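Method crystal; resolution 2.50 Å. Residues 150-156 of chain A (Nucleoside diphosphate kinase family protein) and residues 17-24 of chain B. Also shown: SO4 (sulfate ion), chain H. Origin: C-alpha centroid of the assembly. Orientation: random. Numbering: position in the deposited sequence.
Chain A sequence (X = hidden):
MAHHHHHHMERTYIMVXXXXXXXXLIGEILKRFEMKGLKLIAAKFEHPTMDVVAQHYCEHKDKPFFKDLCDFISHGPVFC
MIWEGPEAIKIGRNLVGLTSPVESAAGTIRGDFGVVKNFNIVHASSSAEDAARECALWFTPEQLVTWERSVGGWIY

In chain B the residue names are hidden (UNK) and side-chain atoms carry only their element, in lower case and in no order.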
ATOM      1  N   SER A 150      -6.541  10.705  21.698  1.00 23.73           N
ATOM      2  CA  SER A 150      -7.564  11.687  21.354  1.00 24.02           C
ATOM      3  C   SER A 150      -8.652  11.062  20.471  1.00 24.33           C
ATOM      4  O   SER A 150      -9.822  11.378  20.628  1.00 25.08           O
ATOM      5  CB  SER A 150      -6.943  12.856  20.608  1.00 24.11           C
ATOM      6  OG  SER A 150      -5.990  13.522  21.409  1.00 25.15           O
ATOM      7  N   VAL A 151      -8.262  10.169  19.551  1.00 23.49           N
ATOM      8  CA  VAL A 151      -9.192   9.534  18.629  1.00 23.41           C
ATOM      9  C   VAL A 151      -9.921   8.297  19.199  1.00 23.58           C
ATOM     10  O   VAL A 151     -10.907   7.818  18.618  1.00 23.08           O
ATOM     11  CB  VAL A 151      -8.479   9.202  17.292  1.00 23.59           C
ATOM     12  CG1 VAL A 151      -7.726   7.887  17.375  1.00 23.92           C
ATOM     13  CG2 VAL A 151      -9.458   9.190  16.160  1.00 22.29           C
ATOM     14  N   GLY A 152      -9.446   7.819  20.354  1.00 23.29           N
ATOM     15  CA  GLY A 152      -9.909   6.587  20.988  1.00 22.16           C
ATOM     16  C   GLY A 152     -11.392   6.348  21.053  1.00 22.35           C
ATOM     17  O   GLY A 152     -11.830   5.212  20.864  1.00 23.31           O
ATOM     18  N   GLY A 153     -12.166   7.409  21.303  1.00 22.07           N
ATOM     19  CA  GLY A 153     -13.601   7.334  21.529  1.00 21.77           C
ATOM     20  C   GLY A 153     -14.383   7.058  20.260  1.00 23.03           C
ATOM     21  O   GLY A 153     -15.585   6.758  20.314  1.00 24.09           O
ATOM     22  N   TRP A 154     -13.716   7.193  19.115  1.00 22.43           N
ATOM     23  CA  TRP A 154     -14.260   6.770  17.841  1.00 22.38           C
ATOM     24  C   TRP A 154     -13.823   5.346  17.469  1.00 22.74           C
ATOM     25  O   TRP A 154     -14.176   4.883  16.383  1.00 23.39           O
ATOM     26  CB  TRP A 154     -13.846   7.726  16.711  1.00 21.79           C
ATOM     27  CG  TRP A 154     -14.195   9.143  16.951  1.00 20.17           C
ATOM     28  CD1 TRP A 154     -13.391  10.095  17.493  1.00 18.52           C
ATOM     29  CD2 TRP A 154     -15.450   9.776  16.685  1.00 18.29           C
ATOM     30  NE1 TRP A 154     -14.065  11.288  17.583  1.00 17.66           N
ATOM     31  CE2 TRP A 154     -15.331  11.124  17.088  1.00 17.22           C
ATOM     32  CE3 TRP A 154     -16.673   9.332  16.164  1.00 18.79           C
ATOM     33  CZ2 TRP A 154     -16.383  12.045  16.967  1.00 15.62           C
ATOM     34  CZ3 TRP A 154     -17.734  10.266  16.044  1.00 18.75           C
ATOM     35  CH2 TRP A 154     -17.572  11.597  16.448  1.00 15.50           C
ATOM     36  N   ILE A 155     -13.063   4.654  18.332  1.00 22.48           N
ATOM     37  CA  ILE A 155     -12.647   3.276  18.018  1.00 21.80           C
ATOM     38  C   ILE A 155     -13.429   2.298  18.891  1.00 22.34           C
ATOM     39  O   ILE A 155     -13.965   1.294  18.397  1.00 22.54           O
ATOM     40  CB  ILE A 155     -11.117   3.077  18.089  1.00 21.95           C
ATOM     41  CG1 ILE A 155     -10.381   4.119  17.210  1.00 20.99           C
ATOM     42  CG2 ILE A 155     -10.739   1.678  17.626  1.00 21.63           C
ATOM     43  CD1 ILE A 155      -8.830   4.146  17.370  1.00 19.56           C
ATOM     44  N   TYR A 156     -13.540   2.621  20.180  1.00 22.68           N
ATOM     45  CA  TYR A 156     -14.383   1.875  21.124  1.00 22.22           C
ATOM     46  C   TYR A 156     -14.589   2.660  22.415  1.00 22.84           C
ATOM     47  O   TYR A 156     -15.434   2.246  23.239  1.00 23.01           O
ATOM     48  CB  TYR A 156     -13.794   0.487  21.448  1.00 21.89           C
ATOM     49  CG  TYR A 156     -12.332   0.480  21.899  1.00 20.92           C
ATOM     50  CD1 TYR A 156     -11.304   0.138  21.014  1.00 18.65           C
ATOM     51  CD2 TYR A 156     -11.981   0.788  23.225  1.00 20.27           C
ATOM     52  CE1 TYR A 156      -9.957   0.120  21.436  1.00 18.25           C
ATOM     53  CE2 TYR A 156     -10.653   0.769  23.655  1.00 18.58           C
ATOM     54  CZ  TYR A 156      -9.641   0.445  22.750  1.00 20.51           C
ATOM     55  OH  TYR A 156      -8.317   0.412  23.195  1.00 24.03           O
ATOM     56  OXT TYR A 156     -13.913   3.680  22.671  1.00 22.56           O
TER
ATOM     57  N   UNK B  17     -19.385   6.343   7.828  1.00 21.99           N
ATOM     58  CA  UNK B  17     -20.003   6.884   9.022  1.00 22.50           C
ATOM     59  C   UNK B  17     -19.022   7.803   9.761  1.00 22.40           C
ATOM     60  O   UNK B  17     -17.824   7.838   9.418  1.00 22.93           O
ATOM     61  c   UNK B  17     -20.475   5.731   9.900  1.00 22.35           C
ATOM     62  c   UNK B  17     -21.846   2.744  10.452  1.00 26.02           C
ATOM     63  c   UNK B  17     -21.450   4.815   9.150  1.00 24.39           C
ATOM     64  n   UNK B  17     -22.778   1.981  11.308  1.00 27.02           N
ATOM     65  c   UNK B  17     -22.408   4.081  10.080  1.00 25.62           C
ATOM     66  N   UNK B  18     -19.520   8.556  10.767  1.00 21.71           N
ATOM     67  CA  UNK B  18     -18.694   9.538  11.452  1.00 21.14           C
ATOM     68  C   UNK B  18     -17.362   9.014  11.988  1.00 21.32           C
ATOM     69  O   UNK B  18     -16.359   9.708  11.847  1.00 22.00           O
ATOM     70  c   UNK B  18     -20.988   9.928  11.969  1.00 20.92           C
ATOM     71  c   UNK B  18     -19.615  10.035  12.581  1.00 21.22           C
ATOM     72  c   UNK B  18     -20.933   8.638  11.195  1.00 21.20           C
ATOM     73  N   UNK B  19     -17.348   7.824  12.591  1.00 21.05           N
ATOM     74  CA  UNK B  19     -16.113   7.216  13.077  1.00 20.65           C
ATOM     75  C   UNK B  19     -15.118   6.979  11.933  1.00 20.92           C
ATOM     76  O   UNK B  19     -13.904   7.220  12.090  1.00 21.10           O
ATOM     77  o   UNK B  19     -16.888   3.655  13.159  1.00 19.65           O
ATOM     78  c   UNK B  19     -16.358   5.923  13.909  1.00 20.96           C
ATOM     79  o   UNK B  19     -18.314   5.209  12.656  1.00 23.05           O
ATOM     80  c   UNK B  19     -17.244   4.858  13.177  1.00 21.68           C
ATOM     81  N   UNK B  20     -15.634   6.549  10.781  1.00 20.04           N
ATOM     82  CA  UNK B  20     -14.798   6.391   9.599  1.00 19.74           C
ATOM     83  C   UNK B  20     -14.126   7.697   9.197  1.00 19.96           C
ATOM     84  O   UNK B  20     -12.934   7.715   8.809  1.00 18.67           O
ATOM     85  N   UNK B  21     -14.893   8.797   9.288  1.00 19.81           N
ATOM     86  CA  UNK B  21     -14.412  10.106   8.838  1.00 18.87           C
ATOM     87  C   UNK B  21     -13.414  10.624   9.865  1.00 19.45           C
ATOM     88  O   UNK B  21     -12.329  11.114   9.507  1.00 19.46           O
ATOM     89  c   UNK B  21     -15.030  12.498   8.268  1.00 16.71           C
ATOM     90  c   UNK B  21     -15.565  11.117   8.638  1.00 19.14           C
ATOM     91  c   UNK B  21     -16.553  10.609   7.583  1.00 18.54           C
ATOM     92  N   UNK B  22     -13.752  10.469  11.149  1.00 19.23           N
ATOM     93  CA  UNK B  22     -12.829  10.869  12.203  1.00 19.31           C
ATOM     94  C   UNK B  22     -11.486  10.142  12.116  1.00 19.51           C
ATOM     95  O   UNK B  22     -10.441  10.720  12.433  1.00 20.34           O
ATOM     96  n   UNK B  22     -15.134  13.960  14.301  1.00 18.80           N
ATOM     97  c   UNK B  22     -14.599  11.651  13.788  1.00 20.77           C
ATOM     98  c   UNK B  22     -14.162  13.054  14.250  1.00 22.32           C
ATOM     99  o   UNK B  22     -12.975  13.313  14.574  1.00 21.94           O
ATOM    100  c   UNK B  22     -13.450  10.690  13.566  1.00 19.07           C
ATOM    101  N   UNK B  23     -11.503   8.893  11.663  1.00 18.56           N
ATOM    102  CA  UNK B  23     -10.292   8.116  11.634  1.00 17.94           C
ATOM    103  C   UNK B  23      -9.503   8.239  10.323  1.00 18.10           C
ATOM    104  O   UNK B  23      -8.510   7.551  10.169  1.00 17.61           O
ATOM    105  n   UNK B  23     -10.242   4.096  13.627  1.00 19.11           N
ATOM    106  c   UNK B  23     -11.347   5.032  13.804  1.00 17.22           C
ATOM    107  c   UNK B  23     -10.920   6.459  13.463  1.00 17.34           C
ATOM    108  c   UNK B  23     -10.346   2.766  13.578  1.00 17.73           C
ATOM    109  n   UNK B  23      -9.246   2.025  13.370  1.00 15.44           N
ATOM    110  n   UNK B  23     -11.523   2.179  13.731  1.00 14.19           N
ATOM    111  c   UNK B  23     -10.591   6.657  11.980  1.00 17.73           C
ATOM    112  N   UNK B  24      -9.929   9.110   9.396  1.00 17.52           N
ATOM    113  CA  UNK B  24      -9.196   9.315   8.134  1.00 16.97           C
ATOM    114  C   UNK B  24      -9.322   8.152   7.152  1.00 17.85           C
ATOM    115  O   UNK B  24      -8.377   7.817   6.419  1.00 16.99           O
TER
HETATM  116  S   SO4 H 149      -6.536   4.854  13.337  1.00110.47           S
HETATM  117  O1  SO4 H 149      -5.855   6.042  13.863  1.00109.44           O
HETATM  118  O2  SO4 H 149      -5.978   3.657  13.964  1.00109.42           O
HETATM  119  O3  SO4 H 149      -7.955   4.922  13.652  1.00109.29           O
HETATM  120  O4  SO4 H 149      -6.376   4.772  11.879  1.00109.41           O
HETATM  121  O   HOH W   1     -14.125   3.442  14.038  1.00 19.81           O

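Position 17 of chain B carries four carbons in a row ending in nitrogen, an unbranched amine chain out of reach of the chain A stretch; its closest approach is 8.1 Å, from CB of position 17 to Trp A154 CZ3. This is Lys B17. It occupies the N-cap position, and its O accepts a 3.1 Å hydrogen bond from N of position 21.

At position 18 three carbons close a ring onto the backbone N, which defines Pro B18. Its CB lies 3.9 Å from Trp A154 CZ3, an apolar contact made obliquely to the indole.

Position 19 has two carbons, the second bearing two oxygens. A carboxylate this short is Asp B19. Its CB approaches Trp A154 O to 3.5 Å and Trp A154 CE3 to 4.1 Å, while the end of the side chain leads away from the chain A stretch.

Position 20 has no side-chain atoms and is Gly B20. An ideal CB here would be crowded by Lys B17 O at 3.1 Å, within its own chain.

Position 21 shows one carbon carrying two more, the beta-branched pattern of Val B21; chi1 is 176° (t), and the side chain comes no nearer to the chain A stretch than 7.8 Å, from Val B21 CB to Trp A154 CZ3.

Position 22 has three carbons, the third carrying one oxygen and one nitrogen. This amide is Gln B22. Its CG sits 3.5 Å from the centroid of the Trp A154 six-membered ring and 16° off the ring normal, so a CH-pi contact over the face is assigned.

Position 23 has three carbons, a nitrogen, then a carbon with two more nitrogens: the guanidinium of Arg B23. Ile A155 CG1 lies over one face of that group, 3.6 Å from Arg B23 NE. Near its plane, sulfate O3 accepts a very short 2.4 Å hydrogen bond from Arg B23 NE and a weak one of 3.2 Å from Arg B23 NH2.

Position 24 again lacks a side chain. Phi/psi of 72/37 favours glycine, and Gly B24 leaves the helix through a Schellman motif.

The contact buries 367 Å² over both sides without a direct hydrogen bond between the stretches. Trp A154, with chi1 of -55° (m), contributes 119 Å² by resting against the helix; Val A151 CG2 adds packing at 4.1 Å from Arg B23 CG. Polar linkage passes through water 1, which lies within hydrogen-bonding distance of Trp A154 O (2.8 Å) and Asp B19 OD2 (2.9 Å) and accepts from Arg B23 NH1 (2.9 Å). Packing therefore supplies the direct contacts, and water bridges the polar groups.

Chain B 17-24: KPDGVQRG
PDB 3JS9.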